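Local coordinates for protein adhesin (Streptococcus sanguinis SK1 = NCTC 7863, PDB 6VT2) that binds sialoglycans through two tandem Siglec-like modules and so probably helps the bacterium attach to glycoproteins of its host, at residues Arg18-Glu23 and Thr128-Pro133; Thr28-Gly33 and Ala102-Gly107; Arg302-Asp305 and Leu309-Glu312. One frame throughout, in Å; residues are numbered along the deposited sequence.

Contact 1. Residues Arg18-Glu23 and Thr128-Pro133; sequences RGEEFE and TEKYTP. With CA (calcium ion), chain I.
E20 meets K130 and Y131 in a small polar contact at the surface, where the loop leading into strand 21-29 of the first Siglec-like module faces the loop between strands 119-125 and 139-141. It is a worked example of one carboxylate serving two donors. OE1 of E20 forms a salt bridge with NZ of K130 at 2.9 Å, while OE2 accepts a hydrogen bond from OH of Y131 at 3.1 Å. Both donors use the syn sides of their oxygens, lying 17° and 23° out of the carboxylate plane. A third bond, from NZ of K130 to OH of Y131 (3.1 Å), closes the triangle, and it should help fix the phenol's direction.

K130 reaches this point because CG stands anti to the backbone N (chi1 174°) and the chain runs extended beyond it. Its CG also lies 3.8 Å above the plane of the Y131 ring, over the centre, so the lysine covers one face of the ring with its methylene and bonds the hydroxyl with its ammonium.

The same loop holds a calcium ion. O of T128 binds it at 2.3 Å, OG1 of T128 at 2.6 Å and O of Y131 at 2.4 Å; three waters and two oxygens of D190 complete the shell. Y131 thus joins two sites, its carbonyl on the metal and its hydroxyl on E20.

Around this junction K130 rests on Y17 of strand 13-17, E20 pairs by backbone with V84 just past strand 76-83, and the Y131 ring meets Y184 in the loop between strands 180-183 and 189-192.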
ATOM      1  N   ARG A  18     -29.211   3.542  20.264  1.00 10.78           N
ATOM      2  CA  ARG A  18     -30.245   2.611  19.854  1.00  9.83           C
ATOM      3  C   ARG A  18     -29.588   1.353  19.283  1.00 11.47           C
ATOM      4  O   ARG A  18     -28.770   1.483  18.448  1.00 12.05           O
ATOM      5  CB  ARG A  18     -31.083   3.308  18.794  1.00 11.58           C
ATOM      6  CG  ARG A  18     -32.116   2.394  18.198  1.00 14.23           C
ATOM      7  CD  ARG A  18     -33.121   3.180  17.407  1.00 14.14           C
ATOM      8  NE  ARG A  18     -32.487   3.967  16.384  1.00 10.36           N
ATOM      9  CZ  ARG A  18     -33.119   4.717  15.513  1.00 17.18           C
ATOM     10  NH1 ARG A  18     -34.411   4.816  15.586  1.00 21.02           N
ATOM     11  NH2 ARG A  18     -32.462   5.368  14.586  1.00 16.30           N
ATOM     12  N   GLY A  19     -29.972   0.170  19.761  1.00  9.94           N
ATOM     13  CA  GLY A  19     -29.445  -1.101  19.275  1.00 10.78           C
ATOM     14  C   GLY A  19     -28.253  -1.597  20.041  1.00 12.26           C
ATOM     15  O   GLY A  19     -27.975  -2.758  19.926  1.00 18.46           O
ATOM     16  N   GLU A  20     -27.607  -0.732  20.807  1.00 11.52           N
ATOM     17  CA  GLU A  20     -26.311  -1.081  21.428  1.00  9.95           C
ATOM     18  C   GLU A  20     -26.396  -1.353  22.918  1.00 11.15           C
ATOM     19  O   GLU A  20     -27.327  -0.972  23.526  1.00 11.51           O
ATOM     20  CB  GLU A  20     -25.331   0.041  21.150  1.00 12.22           C
ATOM     21  CG  GLU A  20     -25.337   0.421  19.683  1.00 14.56           C
ATOM     22  CD  GLU A  20     -24.097   1.109  19.189  1.00 31.39           C
ATOM     23  OE1 GLU A  20     -23.335   1.547  20.002  1.00 26.61           O
ATOM     24  OE2 GLU A  20     -23.953   1.227  17.990  1.00 34.08           O
ATOM     25  N   GLU A  21     -25.357  -1.995  23.419  1.00 12.15           N
ATOM     26  CA  GLU A  21     -25.245  -2.221  24.862  1.00  9.85           C
ATOM     27  C   GLU A  21     -24.823  -0.906  25.486  1.00 12.72           C
ATOM     28  O   GLU A  21     -24.114  -0.159  24.825  1.00 16.33           O
ATOM     29  CB  GLU A  21     -24.140  -3.218  25.191  1.00 14.32           C
ATOM     30  CG  GLU A  21     -24.309  -4.616  24.641  1.00 21.89           C
ATOM     31  CD  GLU A  21     -23.048  -5.465  24.730  1.00 49.99           C
ATOM     32  OE1 GLU A  21     -21.972  -4.918  25.046  1.00 46.04           O
ATOM     33  OE2 GLU A  21     -23.152  -6.678  24.503  1.00 64.54           O
ATOM     34  N   PHE A  22     -25.281  -0.638  26.700  1.00 11.61           N
ATOM     35  CA  PHE A  22     -24.806   0.519  27.477  1.00 10.90           C
ATOM     36  C   PHE A  22     -24.447  -0.016  28.860  1.00 10.85           C
ATOM     37  O   PHE A  22     -24.922  -1.021  29.221  1.00 10.16           O
ATOM     38  CB  PHE A  22     -25.828   1.645  27.631  1.00  9.45           C
ATOM     39  CG  PHE A  22     -27.081   1.241  28.366  1.00 10.41           C
ATOM     40  CD1 PHE A  22     -28.122   0.650  27.677  1.00 11.94           C
ATOM     41  CD2 PHE A  22     -27.222   1.448  29.728  1.00 13.50           C
ATOM     42  CE1 PHE A  22     -29.271   0.262  28.333  1.00 15.05           C
ATOM     43  CE2 PHE A  22     -28.380   1.060  30.381  1.00 13.25           C
ATOM     44  CZ  PHE A  22     -29.401   0.468  29.681  1.00 13.36           C
ATOM     45  N   GLU A  23     -23.566   0.705  29.536  1.00 11.19           N
ATOM     46  CA  GLU A  23     -23.164   0.324  30.901  1.00 11.65           C
ATOM     47  C   GLU A  23     -22.631   1.557  31.592  1.00 10.48           C
ATOM     48  O   GLU A  23     -21.961   2.314  30.939  1.00 13.62           O
ATOM     49  CB  GLU A  23     -22.088  -0.757  30.848  1.00 15.82           C
ATOM     50  CG  GLU A  23     -21.326  -0.993  32.132  1.00 21.76           C
ATOM     51  CD  GLU A  23     -20.162  -1.907  31.835  1.00 21.68           C
ATOM     52  OE1 GLU A  23     -20.373  -3.084  31.823  1.00 26.02           O
ATOM     53  OE2 GLU A  23     -19.081  -1.411  31.535  1.00 27.43           O
ATOM     54  N   THR A 128     -26.025   6.853  14.225  1.00 10.22           N
ATOM     55  CA  THR A 128     -25.290   7.800  13.412  1.00 10.77           C
ATOM     56  C   THR A 128     -24.685   8.923  14.222  1.00 16.12           C
ATOM     57  O   THR A 128     -23.705   9.530  13.766  1.00 15.85           O
ATOM     58  CB  THR A 128     -26.140   8.379  12.297  1.00 15.90           C
ATOM     59  OG1 THR A 128     -25.232   9.066  11.390  1.00 16.20           O
ATOM     60  CG2 THR A 128     -27.194   9.296  12.792  1.00 16.44           C
ATOM     61  N   GLU A 129     -25.175   9.179  15.434  1.00 13.93           N
ATOM     62  CA  GLU A 129     -24.523  10.204  16.238  1.00 13.84           C
ATOM     63  C   GLU A 129     -23.224   9.716  16.848  1.00 17.39           C
ATOM     64  O   GLU A 129     -22.382  10.524  17.257  1.00 20.68           O
ATOM     65  CB  GLU A 129     -25.487  10.690  17.316  1.00 14.03           C
ATOM     66  CG  GLU A 129     -26.554  11.551  16.716  1.00 13.56           C
ATOM     67  CD  GLU A 129     -27.455  12.158  17.750  1.00 21.49           C
ATOM     68  OE1 GLU A 129     -27.311  11.830  18.947  1.00 14.23           O
ATOM     69  OE2 GLU A 129     -28.305  12.955  17.363  1.00 21.28           O
ATOM     70  N   LYS A 130     -23.054   8.416  16.961  1.00 15.77           N
ATOM     71  CA  LYS A 130     -21.812   7.852  17.452  1.00 17.48           C
ATOM     72  C   LYS A 130     -20.741   7.785  16.372  1.00 21.60           C
ATOM     73  O   LYS A 130     -19.569   7.963  16.662  1.00 20.98           O
ATOM     74  CB  LYS A 130     -22.124   6.473  18.050  1.00 20.48           C
ATOM     75  CG  LYS A 130     -20.963   5.714  18.465  1.00 25.21           C
ATOM     76  CD  LYS A 130     -21.420   4.425  19.140  1.00 25.02           C
ATOM     77  CE  LYS A 130     -20.190   3.696  19.723  1.00 32.32           C
ATOM     78  NZ  LYS A 130     -20.486   2.254  19.959  1.00 38.81           N
ATOM     79  N   TYR A 131     -21.111   7.564  15.121  1.00 24.58           N
ATOM     80  CA  TYR A 131     -20.166   7.255  14.057  1.00 21.74           C
ATOM     81  C   TYR A 131     -20.065   8.421  13.081  1.00 23.36           C
ATOM     82  O   TYR A 131     -21.076   9.000  12.655  1.00 23.19           O
ATOM     83  CB  TYR A 131     -20.601   5.965  13.359  1.00 18.69           C
ATOM     84  CG  TYR A 131     -20.719   4.805  14.285  1.00 21.37           C
ATOM     85  CD1 TYR A 131     -19.578   4.240  14.870  1.00 20.14           C
ATOM     86  CD2 TYR A 131     -21.952   4.282  14.619  1.00 27.08           C
ATOM     87  CE1 TYR A 131     -19.676   3.173  15.760  1.00 24.23           C
ATOM     88  CE2 TYR A 131     -22.063   3.214  15.514  1.00 26.97           C
ATOM     89  CZ  TYR A 131     -20.901   2.645  16.046  1.00 26.38           C
ATOM     90  OH  TYR A 131     -21.009   1.604  16.943  1.00 29.41           O
ATOM     91  N   THR A 132     -18.834   8.809  12.786  1.00 26.36           N
ATOM     92  CA  THR A 132     -18.553   9.865  11.817  1.00 21.86           C
ATOM     93  C   THR A 132     -17.642   9.250  10.756  1.00 29.52           C
ATOM     94  O   THR A 132     -16.440   9.032  11.007  1.00 34.41           O
ATOM     95  CB  THR A 132     -17.908  11.073  12.472  1.00 34.48           C
ATOM     96  OG1 THR A 132     -18.775  11.576  13.502  1.00 31.24           O
ATOM     97  CG2 THR A 132     -17.689  12.185  11.432  1.00 35.75           C
ATOM     98  N   PRO A 133     -18.152   8.949   9.568  1.00 23.93           N
ATOM     99  CA  PRO A 133     -17.326   8.241   8.578  1.00 26.27           C
ATOM    100  C   PRO A 133     -16.255   9.140   7.999  1.00 25.00           C
ATOM    101  O   PRO A 133     -16.445  10.349   7.835  1.00 26.26           O
ATOM    102  CB  PRO A 133     -18.315   7.824   7.485  1.00 27.19           C
ATOM    103  CG  PRO A 133     -19.697   8.133   8.014  1.00 21.51           C
ATOM    104  CD  PRO A 133     -19.503   9.235   9.068  1.00 23.37           C
TER
HETATM  105 CA    CA I 703     -22.918  10.249  11.769  1.00 17.54          CA
HETATM  106  O   HOH W   1     -22.045  11.616  13.469  1.00 29.54           O
HETATM  107  O   HOH W   2     -24.321  12.116  11.939  1.00 32.39           O
HETATM  108  O   HOH W   3     -21.358  11.868  10.787  1.00 28.70           O

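Contact 2. Residues Thr28-Gly33 and Ala102-Gly107; sequences TTDDSG and AEDAAG. With CA (calcium ion), chain H.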
ATOM      1  N   THR A  28     -21.307   3.887  45.773  1.00 11.10           N
ATOM      2  CA  THR A  28     -22.017   4.193  47.019  1.00  9.29           C
ATOM      3  C   THR A  28     -21.057   4.041  48.194  1.00 13.48           C
ATOM      4  O   THR A  28     -20.403   3.135  48.196  1.00 11.31           O
ATOM      5  CB  THR A  28     -23.286   3.353  47.196  1.00 10.96           C
ATOM      6  OG1 THR A  28     -24.117   3.578  46.060  1.00 15.01           O
ATOM      7  CG2 THR A  28     -24.075   3.711  48.434  1.00 14.05           C
ATOM      8  N   THR A  29     -20.987   5.043  49.047  1.00 12.45           N
ATOM      9  CA  THR A  29     -20.154   4.771  50.321  1.00 11.43           C
ATOM     10  C   THR A  29     -21.009   5.083  51.539  1.00 12.12           C
ATOM     11  O   THR A  29     -21.973   5.675  51.441  1.00 12.31           O
ATOM     12  CB  THR A  29     -18.930   5.683  50.320  1.00 15.62           C
ATOM     13  OG1 THR A  29     -19.434   7.011  50.317  1.00 18.38           O
ATOM     14  CG2 THR A  29     -18.050   5.554  49.104  1.00 13.37           C
ATOM     15  N   ASP A  30     -20.534   4.669  52.692  1.00 11.41           N
ATOM     16  CA  ASP A  30     -21.223   4.992  53.949  1.00 11.50           C
ATOM     17  C   ASP A  30     -20.153   4.982  55.016  1.00 15.05           C
ATOM     18  O   ASP A  30     -19.392   4.095  54.978  1.00 12.45           O
ATOM     19  CB  ASP A  30     -22.355   4.020  54.243  1.00 10.88           C
ATOM     20  CG  ASP A  30     -23.223   4.464  55.401  1.00 14.90           C
ATOM     21  OD1 ASP A  30     -24.044   5.253  55.181  1.00 15.30           O
ATOM     22  OD2 ASP A  30     -23.083   3.903  56.455  1.00 14.65           O
ATOM     23  N   ASP A  31     -20.279   5.796  56.048  1.00 15.74           N
ATOM     24  CA  ASP A  31     -19.279   5.818  57.139  1.00 14.73           C
ATOM     25  C   ASP A  31     -19.315   4.518  57.964  1.00 13.33           C
ATOM     26  O   ASP A  31     -18.332   4.161  58.457  1.00 16.42           O
ATOM     27  CB  ASP A  31     -19.486   6.996  58.074  1.00 14.30           C
ATOM     28  CG  ASP A  31     -18.749   8.275  57.698  1.00 33.42           C
ATOM     29  OD1 ASP A  31     -18.142   8.305  56.623  1.00 33.11           O
ATOM     30  OD2 ASP A  31     -18.788   9.205  58.509  1.00 28.10           O
ATOM     31  N   SER A  32     -20.412   3.778  57.969  1.00 13.10           N
ATOM     32  CA  SER A  32     -20.485   2.444  58.598  1.00 13.55           C
ATOM     33  C   SER A  32     -19.628   1.464  57.801  1.00 16.41           C
ATOM     34  O   SER A  32     -19.345   0.457  58.308  1.00 15.95           O
ATOM     35  CB  SER A  32     -21.876   1.916  58.648  1.00 12.63           C
ATOM     36  OG  SER A  32     -22.332   1.517  57.349  1.00 14.23           O
ATOM     37  N   GLY A  33     -19.450   1.729  56.508  1.00 12.44           N
ATOM     38  CA  GLY A  33     -18.756   0.829  55.629  1.00 13.46           C
ATOM     39  C   GLY A  33     -19.607  -0.234  55.004  1.00 11.96           C
ATOM     40  O   GLY A  33     -19.048  -1.063  54.299  1.00 11.67           O
ATOM     41  N   ALA A 102     -29.969   4.104  48.079  1.00  9.35           N
ATOM     42  CA  ALA A 102     -29.157   3.130  48.776  1.00 10.80           C
ATOM     43  C   ALA A 102     -29.512   3.165  50.253  1.00 10.33           C
ATOM     44  O   ALA A 102     -29.905   4.207  50.780  1.00 10.92           O
ATOM     45  CB  ALA A 102     -27.668   3.396  48.589  1.00 11.16           C
ATOM     46  N   GLU A 103     -29.356   2.016  50.912  1.00 11.00           N
ATOM     47  CA  GLU A 103     -29.666   1.879  52.337  1.00 11.53           C
ATOM     48  C   GLU A 103     -28.523   1.197  53.054  1.00 12.76           C
ATOM     49  O   GLU A 103     -27.973   0.208  52.550  1.00 12.15           O
ATOM     50  CB  GLU A 103     -30.934   1.090  52.466  1.00 14.30           C
ATOM     51  CG  GLU A 103     -31.403   0.933  53.950  1.00 14.93           C
ATOM     52  CD  GLU A 103     -32.661   0.099  53.974  1.00 24.87           C
ATOM     53  OE1 GLU A 103     -32.754  -0.807  54.821  1.00 29.80           O
ATOM     54  OE2 GLU A 103     -33.546   0.294  53.093  1.00 26.42           O
ATOM     55  N   ASP A 104     -28.153   1.749  54.210  1.00 11.02           N
ATOM     56  CA  ASP A 104     -27.076   1.182  55.013  1.00 11.00           C
ATOM     57  C   ASP A 104     -27.653   0.106  55.935  1.00 13.11           C
ATOM     58  O   ASP A 104     -28.847  -0.216  55.907  1.00 16.66           O
ATOM     59  CB  ASP A 104     -26.281   2.281  55.742  1.00 12.21           C
ATOM     60  CG  ASP A 104     -27.037   2.994  56.848  1.00 11.14           C
ATOM     61  OD1 ASP A 104     -28.093   2.477  57.225  1.00 12.39           O
ATOM     62  OD2 ASP A 104     -26.495   4.082  57.238  1.00 15.20           O
ATOM     63  N   ALA A 105     -26.768  -0.530  56.712  1.00 17.15           N
ATOM     64  CA  ALA A 105     -27.263  -1.635  57.516  1.00 21.98           C
ATOM     65  C   ALA A 105     -28.068  -1.156  58.702  1.00 20.41           C
ATOM     66  O   ALA A 105     -28.872  -1.921  59.236  1.00 21.38           O
ATOM     67  CB  ALA A 105     -26.102  -2.501  58.009  1.00 25.76           C
ATOM     68  N   ALA A 106     -27.951   0.120  59.064  1.00 20.20           N
ATOM     69  CA  ALA A 106     -28.749   0.694  60.128  1.00 14.79           C
ATOM     70  C   ALA A 106     -30.142   1.079  59.653  1.00 17.56           C
ATOM     71  O   ALA A 106     -30.961   1.541  60.456  1.00 21.59           O
ATOM     72  CB  ALA A 106     -28.000   1.900  60.719  1.00 17.30           C
ATOM     73  N   GLY A 107     -30.424   0.929  58.350  1.00 15.20           N
ATOM     74  CA  GLY A 107     -31.727   1.201  57.808  1.00 17.28           C
ATOM     75  C   GLY A 107     -31.902   2.597  57.271  1.00 14.07           C
ATOM     76  O   GLY A 107     -33.028   2.965  56.876  1.00 19.36           O
TER
HETATM   77 CA    CA H 702     -24.872   5.369  57.393  1.00 13.21          CA
HETATM   78  O   HOH W   4     -23.084   6.793  57.844  1.00 16.73           O
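The carboxylates of D30 and D104 meet at one calcium ion, on adjacent sides of it, with their planes 82° apart, nearly perpendicular. D30 is bidentate: OD1 binds the metal at 2.4 Å and OD2 at 2.5 Å. S32 adds two bonds to OD2, its backbone N coming from above the carboxylate plane, 41° out of it, and its OG from the anti side. D104 gives OD2 alone, at 2.1 Å, and its OD1 accepts a hydrogen bond from the backbone of N108.

The bond from N of S32 to OD2 of D30 makes an Asx turn, and that from OG of S32, at 2.7 Å, is the shorter of the two. D30 begins one type I turn, which ends at G33, and D104 begins another, which ends at G107. The two aspartates therefore stand where their strands give way to loops. In D30, CG lies anti to the backbone N (chi1 -170°), which carries the group across toward D104.

Farther along the strands from the metal the contact turns apolar: CG2 of T28 meets CB of A102 at 3.6 Å. This pair joins strand 21-29 to strand 95-104, members of the two opposed sheets of the Ig-like sandwich, and both side chains also touch I8.

OD1 of D30 and OD2 of D104 approach to 3.4 Å, a proximity that illustrates how a cation permits acidic groups to gather. With water 4, D2 and the carbonyl of T4 also bound, the calcium probably offsets the charge of three aspartates and ties both sheets to the N-terminal segment.

Contact 3. Residues Arg302-Asp305 and Leu309-Glu312; sequences RATD and LTSE. With CA (calcium ion), chain J.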
ATOM      1  N   ARG A 302       1.571   2.542 -25.818  1.00 11.26           N
ATOM      2  CA  ARG A 302       0.405   3.209 -25.258  1.00 11.50           C
ATOM      3  C   ARG A 302      -0.084   2.435 -24.031  1.00 12.99           C
ATOM      4  O   ARG A 302       0.143   1.225 -23.901  1.00 13.00           O
ATOM      5  CB  ARG A 302      -0.737   3.233 -26.254  1.00 14.58           C
ATOM      6  CG  ARG A 302      -0.484   3.948 -27.519  1.00 15.07           C
ATOM      7  CD  ARG A 302      -1.652   3.731 -28.507  1.00 18.42           C
ATOM      8  NE  ARG A 302      -1.412   4.423 -29.772  1.00 18.35           N
ATOM      9  CZ  ARG A 302      -1.834   5.666 -30.020  1.00 17.87           C
ATOM     10  NH1 ARG A 302      -2.527   6.338 -29.089  1.00 19.61           N
ATOM     11  NH2 ARG A 302      -1.588   6.211 -31.173  1.00 22.70           N
ATOM     12  N   ALA A 303      -0.744   3.109 -23.109  1.00  9.74           N
ATOM     13  CA  ALA A 303      -1.302   2.452 -21.933  1.00  9.31           C
ATOM     14  C   ALA A 303      -2.711   3.006 -21.757  1.00 12.75           C
ATOM     15  O   ALA A 303      -2.977   4.166 -22.062  1.00 12.18           O
ATOM     16  CB  ALA A 303      -0.464   2.647 -20.683  1.00 13.20           C
ATOM     17  N   THR A 304      -3.605   2.142 -21.304  1.00 11.14           N
ATOM     18  CA  THR A 304      -5.002   2.486 -21.126  1.00 12.57           C
ATOM     19  C   THR A 304      -5.402   2.260 -19.679  1.00 15.50           C
ATOM     20  O   THR A 304      -4.981   1.284 -19.058  1.00 13.22           O
ATOM     21  CB  THR A 304      -5.847   1.616 -22.043  1.00 15.74           C
ATOM     22  OG1 THR A 304      -5.502   1.828 -23.392  1.00 16.53           O
ATOM     23  CG2 THR A 304      -7.358   1.985 -21.902  1.00 18.46           C
ATOM     24  N   ASP A 305      -6.187   3.187 -19.116  1.00 13.65           N
ATOM     25  CA  ASP A 305      -6.670   3.035 -17.750  1.00 13.60           C
ATOM     26  C   ASP A 305      -8.048   2.372 -17.783  1.00 16.94           C
ATOM     27  O   ASP A 305      -8.583   2.053 -18.844  1.00 15.24           O
ATOM     28  CB  ASP A 305      -6.628   4.381 -17.012  1.00 12.17           C
ATOM     29  CG  ASP A 305      -7.591   5.432 -17.572  1.00 14.22           C
ATOM     30  OD1 ASP A 305      -8.613   5.044 -18.175  1.00 15.99           O
ATOM     31  OD2 ASP A 305      -7.240   6.599 -17.428  1.00 13.35           O
ATOM     32  N   LEU A 309      -9.311   5.565 -21.084  1.00 14.40           N
ATOM     33  CA  LEU A 309      -8.444   6.598 -21.639  1.00 16.42           C
ATOM     34  C   LEU A 309      -7.123   5.937 -22.033  1.00 15.68           C
ATOM     35  O   LEU A 309      -6.486   5.282 -21.201  1.00 15.18           O
ATOM     36  CB  LEU A 309      -8.145   7.721 -20.667  1.00 16.11           C
ATOM     37  CG  LEU A 309      -9.298   8.633 -20.249  1.00 21.49           C
ATOM     38  CD1 LEU A 309      -8.749   9.683 -19.333  1.00 17.98           C
ATOM     39  CD2 LEU A 309     -10.018   9.186 -21.418  1.00 34.95           C
ATOM     40  N   THR A 310      -6.725   6.119 -23.280  1.00 15.24           N
ATOM     41  CA  THR A 310      -5.457   5.593 -23.782  1.00 14.85           C
ATOM     42  C   THR A 310      -4.506   6.748 -24.049  1.00 16.31           C
ATOM     43  O   THR A 310      -4.895   7.756 -24.662  1.00 16.50           O
ATOM     44  CB  THR A 310      -5.683   4.787 -25.042  1.00 16.04           C
ATOM     45  OG1 THR A 310      -6.614   3.722 -24.769  1.00 17.75           O
ATOM     46  CG2 THR A 310      -4.377   4.194 -25.552  1.00 16.72           C
ATOM     47  N   SER A 311      -3.277   6.615 -23.551  1.00 12.28           N
ATOM     48  CA  SER A 311      -2.233   7.570 -23.811  1.00 12.69           C
ATOM     49  C   SER A 311      -1.918   7.652 -25.300  1.00 17.70           C
ATOM     50  O   SER A 311      -2.250   6.764 -26.084  1.00 13.18           O
ATOM     51  CB  SER A 311      -0.969   7.166 -23.078  1.00 15.16           C
ATOM     52  OG  SER A 311      -0.350   6.052 -23.693  1.00 15.93           O
ATOM     53  N   GLU A 312      -1.314   8.770 -25.685  1.00 15.49           N
ATOM     54  CA  GLU A 312      -0.703   8.849 -26.990  1.00 14.35           C
ATOM     55  C   GLU A 312       0.407   7.802 -27.078  1.00 12.89           C
ATOM     56  O   GLU A 312       0.880   7.275 -26.069  1.00 16.48           O
ATOM     57  CB  GLU A 312      -0.138  10.238 -27.232  1.00 16.35           C
ATOM     58  CG  GLU A 312      -1.214  11.304 -27.222  1.00 19.28           C
ATOM     59  CD  GLU A 312      -0.723  12.618 -27.869  1.00 27.12           C
ATOM     60  OE1 GLU A 312       0.474  12.703 -28.302  1.00 23.52           O
ATOM     61  OE2 GLU A 312      -1.561  13.544 -27.984  1.00 26.96           O
TER
HETATM   62 CA    CA J 704      -6.451   8.091 -15.774  1.00 12.17          CA
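OG of S311 is held by two backbone groups: it accepts from N of A303 at 3.0 Å and donates to O of E312 at 2.9 Å. The serine hydroxyl thus takes the N-H that a regular ladder would give to O of S311. Ordinary antiparallel bonds run from N of S311 to O of A303 (2.9 Å, 169° at the hydrogen) and, nearer the turn, from N of D305 to O of L309 (3.0 Å). They flank T304 and T310, a non-hydrogen-bonded pair whose hydroxyls OG1 and OG1 are bonded to each other at 2.6 Å.

At the closed end D305 divides its carboxylate: OD1 receives N of L309 from above its plane, while OD2 binds calcium at 2.4 Å. CG, set between the backbone N and the carbonyl carbon (chi1 66°), turns the group alongside the L309 side chain. At the other end R302 stays extended as far as NE, and its NH1 makes a weak bond to O of S311.

This hairpin connects strand 296-305 to strand 314-321. Strand 235-239 pairs with 296-305 on its other side, through the backbones of T236, N237 and N239, while A303 packs on P205 and the calcium gathers D201, V203, D230 and N231.

How the contacts relate
Contact 2 is buried, contact 3 partly so, and contact 1 lies at the surface. Contacts 1 and 2 share strand 21-29, one at its start and the other at its far end, with centres about 36 Å apart; contact 3 belongs to the second Siglec-like module, some 80 Å from contact 2 between centres. Chemistry follows place. Between the sheets of the sandwich, contact 2 alone has both segments on one calcium, with a little apolar packing; between neighbours in one hairpin, contact 3 mixes backbone bonds with hydroxyl and carboxylate side chains; in the loops at the surface, contact 1 relies on charged and phenolic side chains. D104 and D305 hold corresponding metal-binding positions in the two modules.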